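Local coordinates for protein endo-arabinase (Bacteroides thetaiotaomicron, PDB 5C0P) that probably hydrolyses glycosidic bonds within arabinan, as a magnesium-binding, family 43 glycoside hydrolase of the five-bladed beta-propeller fold, at residues D84-E89 and D136-I141; L149-E154 and Y164-A169. All coordinates share one frame; numbering follows the deposited sequence.

Interaction 1. Residues D84-E89 and D136-I141; sequences DVYEYE and DGSLYI. With MG (magnesium ion), chain C.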
loop_
_atom_site.group_PDB
_atom_site.type_symbol
_atom_site.label_atom_id
_atom_site.label_comp_id
_atom_site.label_asym_id
_atom_site.label_seq_id
_atom_site.Cartn_x
_atom_site.Cartn_y
_atom_site.Cartn_z
ATOM N N ASP A 84 -4.281 -4.058 0.301
ATOM C CA ASP A 84 -4.015 -3.711 1.696
ATOM C C ASP A 84 -5.277 -4.098 2.454
ATOM O O ASP A 84 -6.381 -4.013 1.897
ATOM C CB ASP A 84 -3.887 -2.196 1.879
ATOM C CG ASP A 84 -2.604 -1.600 1.315
ATOM O OD1 ASP A 84 -1.791 -2.291 0.663
ATOM O OD2 ASP A 84 -2.431 -0.382 1.550
ATOM N N VAL A 85 -5.155 -4.481 3.724
ATOM C CA VAL A 85 -6.349 -4.730 4.532
ATOM C C VAL A 85 -6.234 -4.036 5.879
ATOM O O VAL A 85 -5.227 -4.189 6.581
ATOM C CB VAL A 85 -6.625 -6.253 4.737
ATOM C CG1 VAL A 85 -7.843 -6.464 5.634
ATOM C CG2 VAL A 85 -6.856 -6.925 3.396
ATOM N N TYR A 86 -7.271 -3.283 6.233
ATOM C CA TYR A 86 -7.278 -2.498 7.454
ATOM C C TYR A 86 -8.417 -2.899 8.364
ATOM O O TYR A 86 -9.539 -3.120 7.905
ATOM C CB TYR A 86 -7.442 -1.015 7.120
ATOM C CG TYR A 86 -6.376 -0.505 6.192
ATOM C CD1 TYR A 86 -5.167 -0.031 6.692
ATOM C CD2 TYR A 86 -6.563 -0.512 4.815
ATOM C CE1 TYR A 86 -4.175 0.450 5.845
ATOM C CE2 TYR A 86 -5.577 -0.041 3.964
ATOM C CZ TYR A 86 -4.385 0.431 4.488
ATOM O OH TYR A 86 -3.395 0.902 3.642
ATOM N N GLU A 87 -8.143 -2.957 9.663
ATOM C CA GLU A 87 -9.224 -3.048 10.631
ATOM C C GLU A 87 -9.680 -1.628 10.931
ATOM O O GLU A 87 -8.868 -0.748 11.230
ATOM C CB GLU A 87 -8.756 -3.731 11.920
ATOM C CG GLU A 87 -9.886 -4.157 12.870
ATOM C CD GLU A 87 -10.439 -3.033 13.736
ATOM O OE1 GLU A 87 -9.768 -1.993 13.910
ATOM O OE2 GLU A 87 -11.559 -3.200 14.265
ATOM N N TYR A 88 -10.983 -1.399 10.862
ATOM C CA TYR A 88 -11.518 -0.062 11.079
ATOM C C TYR A 88 -12.903 -0.138 11.690
ATOM O O TYR A 88 -13.839 -0.646 11.069
ATOM C CB TYR A 88 -11.542 0.706 9.750
ATOM C CG TYR A 88 -12.154 2.090 9.813
ATOM C CD1 TYR A 88 -11.413 3.188 10.242
ATOM C CD2 TYR A 88 -13.470 2.309 9.420
ATOM C CE1 TYR A 88 -11.966 4.459 10.283
ATOM C CE2 TYR A 88 -14.027 3.567 9.459
ATOM C CZ TYR A 88 -13.278 4.645 9.890
ATOM O OH TYR A 88 -13.853 5.897 9.919
ATOM N N GLU A 89 -13.023 0.367 12.918
ATOM C CA GLU A 89 -14.287 0.383 13.650
ATOM C C GLU A 89 -15.007 -0.970 13.654
ATOM O O GLU A 89 -16.220 -1.044 13.463
ATOM C CB GLU A 89 -15.193 1.498 13.126
ATOM C CG GLU A 89 -14.508 2.860 13.136
ATOM C CD GLU A 89 -15.486 4.013 13.084
ATOM O OE1 GLU A 89 -15.189 5.066 13.689
ATOM O OE2 GLU A 89 -16.547 3.872 12.435
ATOM N N ASP A 136 -2.798 2.026 -5.895
ATOM C CA ASP A 136 -2.162 1.918 -4.587
ATOM C C ASP A 136 -2.842 2.769 -3.521
ATOM O O ASP A 136 -2.179 3.306 -2.643
ATOM C CB ASP A 136 -0.649 2.237 -4.671
ATOM C CG ASP A 136 0.146 1.167 -5.402
ATOM O OD1 ASP A 136 -0.435 0.128 -5.799
ATOM O OD2 ASP A 136 1.367 1.361 -5.584
ATOM N N GLY A 137 -4.167 2.900 -3.597
ATOM C CA GLY A 137 -4.903 3.603 -2.561
ATOM C C GLY A 137 -4.725 2.952 -1.201
ATOM O O GLY A 137 -4.969 1.744 -1.030
ATOM N N SER A 138 -4.300 3.752 -0.226
ATOM C CA SER A 138 -4.075 3.259 1.128
ATOM C C SER A 138 -4.828 4.098 2.150
ATOM O O SER A 138 -5.369 5.163 1.827
ATOM C CB SER A 138 -2.581 3.248 1.450
ATOM O OG SER A 138 -2.062 4.565 1.513
ATOM N N LEU A 139 -4.859 3.615 3.390
ATOM C CA LEU A 139 -5.610 4.267 4.459
ATOM C C LEU A 139 -4.650 4.729 5.542
ATOM O O LEU A 139 -3.797 3.968 6.007
ATOM C CB LEU A 139 -6.626 3.286 5.050
ATOM C CG LEU A 139 -7.512 3.780 6.195
ATOM C CD1 LEU A 139 -8.476 4.839 5.716
ATOM C CD2 LEU A 139 -8.271 2.614 6.808
ATOM N N TYR A 140 -4.761 6.002 5.899
ATOM C CA TYR A 140 -4.070 6.560 7.056
ATOM C C TYR A 140 -5.113 7.087 8.040
ATOM O O TYR A 140 -6.021 7.828 7.654
ATOM C CB TYR A 140 -3.110 7.686 6.640
ATOM C CG TYR A 140 -2.584 8.459 7.830
ATOM C CD1 TYR A 140 -1.736 7.852 8.757
ATOM C CD2 TYR A 140 -2.961 9.782 8.060
ATOM C CE1 TYR A 140 -1.274 8.538 9.868
ATOM C CE2 TYR A 140 -2.493 10.482 9.174
ATOM C CZ TYR A 140 -1.658 9.852 10.075
ATOM O OH TYR A 140 -1.199 10.527 11.178
ATOM N N ILE A 141 -4.990 6.701 9.308
ATOM C CA ILE A 141 -5.871 7.205 10.359
ATOM C C ILE A 141 -5.115 8.266 11.138
ATOM O O ILE A 141 -4.068 7.989 11.747
ATOM C CB ILE A 141 -6.343 6.085 11.314
ATOM C CG1 ILE A 141 -7.014 4.955 10.518
ATOM C CG2 ILE A 141 -7.250 6.653 12.410
ATOM C CD1 ILE A 141 -8.265 5.386 9.737
HETATM MG MG MG C . -0.042 -1.822 -0.447
HETATM O O HOH W 1 -0.240 0.178 0.161
HETATM O O HOH W 2 1.309 -1.944 1.181
HETATM O O HOH W 3 -0.090 -3.892 -0.827
HETATM O O HOH W 4 -1.336 -1.287 -2.040
#

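Interaction 2. Residues L149-E154 and Y164-A169; sequences LLFCRE and YAQRLA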
loop_
_atom_site.group_PDB
_atom_site.type_symbol
_atom_site.label_atom_id
_atom_site.label_comp_id
_atom_site.label_asym_id
_atom_site.label_seq_id
_atom_site.Cartn_x
_atom_site.Cartn_y
_atom_site.Cartn_z
ATOM N N LEU A 149 -7.426 8.866 2.606
ATOM C CA LEU A 149 -7.016 8.082 1.450
ATOM C C LEU A 149 -5.727 8.680 0.891
ATOM O O LEU A 149 -5.645 9.890 0.684
ATOM C CB LEU A 149 -8.109 8.149 0.381
ATOM C CG LEU A 149 -7.772 7.491 -0.954
ATOM C CD1 LEU A 149 -7.770 5.971 -0.782
ATOM C CD2 LEU A 149 -8.768 7.922 -2.015
ATOM N N LEU A 150 -4.722 7.838 0.659
ATOM C CA LEU A 150 -3.514 8.250 -0.059
ATOM C C LEU A 150 -3.510 7.449 -1.348
ATOM O O LEU A 150 -3.858 6.278 -1.339
ATOM C CB LEU A 150 -2.253 7.906 0.733
ATOM C CG LEU A 150 -2.207 8.321 2.196
ATOM C CD1 LEU A 150 -0.919 7.795 2.842
ATOM C CD2 LEU A 150 -2.319 9.821 2.323
ATOM N N PHE A 151 -3.142 8.064 -2.464
ATOM C CA PHE A 151 -3.099 7.303 -3.705
ATOM C C PHE A 151 -2.115 7.881 -4.701
ATOM O O PHE A 151 -1.656 9.020 -4.558
ATOM C CB PHE A 151 -4.496 7.140 -4.335
ATOM C CG PHE A 151 -5.120 8.425 -4.818
ATOM C CD1 PHE A 151 -4.909 8.876 -6.116
ATOM C CD2 PHE A 151 -5.942 9.168 -3.976
ATOM C CE1 PHE A 151 -5.505 10.049 -6.559
ATOM C CE2 PHE A 151 -6.542 10.344 -4.413
ATOM C CZ PHE A 151 -6.324 10.785 -5.704
ATOM N N CYS A 152 -1.801 7.083 -5.711
ATOM C CA CYS A 152 -0.940 7.531 -6.799
ATOM C C CYS A 152 -1.764 7.819 -8.029
ATOM O O CYS A 152 -2.733 7.117 -8.325
ATOM C CB CYS A 152 0.035 6.422 -7.177
ATOM S SG CYS A 152 1.110 5.927 -5.844
ATOM N N ARG A 153 -1.367 8.848 -8.764
ATOM C CA ARG A 153 -1.892 9.045 -10.094
ATOM C C ARG A 153 -0.778 8.592 -11.011
ATOM O O ARG A 153 0.340 9.123 -10.954
ATOM C CB ARG A 153 -2.244 10.505 -10.343
ATOM C CG ARG A 153 -3.127 10.658 -11.542
ATOM C CD ARG A 153 -3.520 12.084 -11.816
ATOM N NE ARG A 153 -4.129 12.144 -13.136
ATOM C CZ ARG A 153 -4.485 13.266 -13.741
ATOM N NH1 ARG A 153 -4.288 14.428 -13.136
ATOM N NH2 ARG A 153 -5.033 13.225 -14.946
ATOM N N GLU A 154 -1.088 7.606 -11.842
ATOM C CA GLU A 154 -0.079 6.856 -12.589
ATOM C C GLU A 154 0.781 7.685 -13.542
ATOM O O GLU A 154 0.280 8.497 -14.318
ATOM C CB GLU A 154 -0.722 5.681 -13.333
ATOM C CG GLU A 154 0.262 4.556 -13.622
ATOM C CD GLU A 154 -0.408 3.228 -13.934
ATOM O OE1 GLU A 154 -1.657 3.151 -13.926
ATOM O OE2 GLU A 154 0.332 2.252 -14.178
ATOM N N TYR A 164 -1.267 11.739 -3.976
ATOM C CA TYR A 164 -2.359 12.581 -3.462
ATOM C C TYR A 164 -2.850 12.120 -2.103
ATOM O O TYR A 164 -2.767 10.938 -1.783
ATOM C CB TYR A 164 -3.569 12.553 -4.399
ATOM C CG TYR A 164 -3.355 13.310 -5.676
ATOM C CD1 TYR A 164 -2.725 12.713 -6.755
ATOM C CD2 TYR A 164 -3.790 14.624 -5.806
ATOM C CE1 TYR A 164 -2.509 13.419 -7.924
ATOM C CE2 TYR A 164 -3.575 15.337 -6.972
ATOM C CZ TYR A 164 -2.943 14.724 -8.030
ATOM O OH TYR A 164 -2.733 15.430 -9.198
ATOM N N ALA A 165 -3.386 13.059 -1.326
ATOM C CA ALA A 165 -4.148 12.725 -0.126
ATOM C C ALA A 165 -5.557 13.305 -0.222
ATOM O O ALA A 165 -5.776 14.343 -0.858
ATOM C CB ALA A 165 -3.456 13.247 1.118
ATOM N N GLN A 166 -6.511 12.651 0.437
ATOM C CA GLN A 166 -7.885 13.128 0.431
ATOM C C GLN A 166 -8.602 12.556 1.646
ATOM O O GLN A 166 -8.451 11.371 1.926
ATOM C CB GLN A 166 -8.578 12.647 -0.848
ATOM C CG GLN A 166 -9.902 13.329 -1.146
ATOM C CD GLN A 166 -10.451 12.939 -2.495
ATOM O OE1 GLN A 166 -9.962 12.003 -3.138
ATOM N NE2 GLN A 166 -11.484 13.645 -2.931
ATOM N N ARG A 167 -9.386 13.364 2.356
ATOM C CA ARG A 167 -10.154 12.803 3.476
ATOM C C ARG A 167 -11.213 11.827 2.979
ATOM O O ARG A 167 -11.806 12.017 1.907
ATOM C CB ARG A 167 -10.821 13.890 4.325
ATOM C CG ARG A 167 -9.862 14.658 5.240
ATOM C CD ARG A 167 -10.655 15.459 6.278
ATOM N NE ARG A 167 -9.795 16.208 7.201
ATOM C CZ ARG A 167 -9.163 15.659 8.238
ATOM N NH1 ARG A 167 -9.295 14.354 8.471
ATOM N NH2 ARG A 167 -8.394 16.405 9.028
ATOM N N LEU A 168 -11.439 10.778 3.762
ATOM C CA LEU A 168 -12.541 9.860 3.524
ATOM C C LEU A 168 -13.671 10.148 4.507
ATOM O O LEU A 168 -13.433 10.595 5.637
ATOM C CB LEU A 168 -12.077 8.417 3.711
ATOM C CG LEU A 168 -11.162 7.855 2.630
ATOM C CD1 LEU A 168 -10.458 6.591 3.112
ATOM C CD2 LEU A 168 -11.979 7.556 1.395
ATOM N N ALA A 169 -14.903 9.880 4.083
ATOM C CA ALA A 169 -16.045 9.919 4.994
ATOM C C ALA A 169 -15.822 8.883 6.086
ATOM O O ALA A 169 -15.085 7.916 5.884
ATOM C CB ALA A 169 -17.327 9.609 4.250
#

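Interaction 1. Residues D84-E89 and D136-I141
Asp84 and Tyr86 meet Ser138 and Leu139 where the innermost strands of two successive blades of the family 43 propeller run side by side near the central metal. The strand axes diverge by only 22° but come no closer than 7.9 Å, too far for sheet pairing, so side chains bridge the gap. The Tyr86 ring lies between the strands with Leu139 CB over its centre, 3.6 Å from the ring centroid, a CH-pi contact. Leu139 CD2 comes within 3.7 Å of Tyr86 CG. A flat tyrosine suits this place because it gives leucine an apolar face and still carries a polar end: Leu139 N donates to Tyr86 OH over 3.1 Å, nearly straight at 168°. The same hydroxyl gives a weak bond to Asp84 OD2. That carboxylate is split in its duties: Asp84 OD1 binds magnesium at 2.1 Å, while Asp84 OD2 accepts from metal-bound water 1 at 2.7 Å; His261 and three more waters complete the six ligands. A phenylalanine in place of Tyr86 would probably leave Leu139 N without its acceptor and Asp84 OD2 with one donor fewer. Farther out, Ile141 CD1 packs obliquely against Tyr88 CE1 at 3.9 Å, while Tyr88 OH bonds to Lys170 O. Behind each strand lies the next of its own blade: Asp84 and Tyr86 pair through the backbone with strand 91-100, Ser138 and Tyr140 with strand 147-153, and Phe30 and Phe95 meet the Tyr86 ring edge-to-face.

Interaction 2. Residues L149-E154 and Y164-A169
Leu149 to Phe151 pair with Gln166 to Tyr164 as neighbouring antiparallel strands inside one propeller blade, joined in the chain by the short helix 155-158. Backbone bonds set the register. Leu149 with Gln166 and Phe151 with Tyr164 are hydrogen-bonded pairs, two bonds each; the most direct, Tyr164 N to Phe151 O, is 2.8 Å long with an angle of 171° at the hydrogen. Between them Leu150 and Ala165 form the non-hydrogen-bonded pair, drawn in to 4.5 Å between their CA atoms, and Ala165 CA sends a CA-H...O contact to Leu149 O at 3.3 Å.

On the face that carries Phe151 and Tyr164, Tyr164 CB makes a CH-pi contact over the Phe151 ring, toward its rim and 3.5 Å from Phe151 CZ. Phe151 takes the position with CG between its backbone N and carbonyl carbon (chi1 66°). The two ring planes are 13° apart but slid past each other, so they barely overlap. Arg153 CB touches Tyr164 CE1, while Arg153 NE makes a salt bridge to Glu157; Tyr164 OH bonds to Glu162.

Aliphatic contacts fill the rest. Small Ala165 leaves room on the other face for Leu150, whose CD2 touches Ala165 CB at 3.8 Å. Beyond the paired residues, Leu168 CG rests against Leu149 CB, also 3.8 Å away.

The strand 134-141, which supplies half of interaction 1, is the sheet neighbour of strand 147-153 in interaction 2, so the two contacts, centred 11 Å apart, meet on one blade. Ser138 N probably bonds to Leu150 O at 2.8 Å, and Gly137 CA packs on Phe151 CB at 4.0 Å. Leu139 joins both cores: besides facing Tyr86, it sets its CD1 3.7 Å from Leu168 CD1. Interaction 1 thus joins this blade to the one before it at the magnesium site, while interaction 2 builds the blade outward. Asp136, predicted to tune the pKa of the catalytic glutamate, has its side chain about 6 Å from that of Phe151.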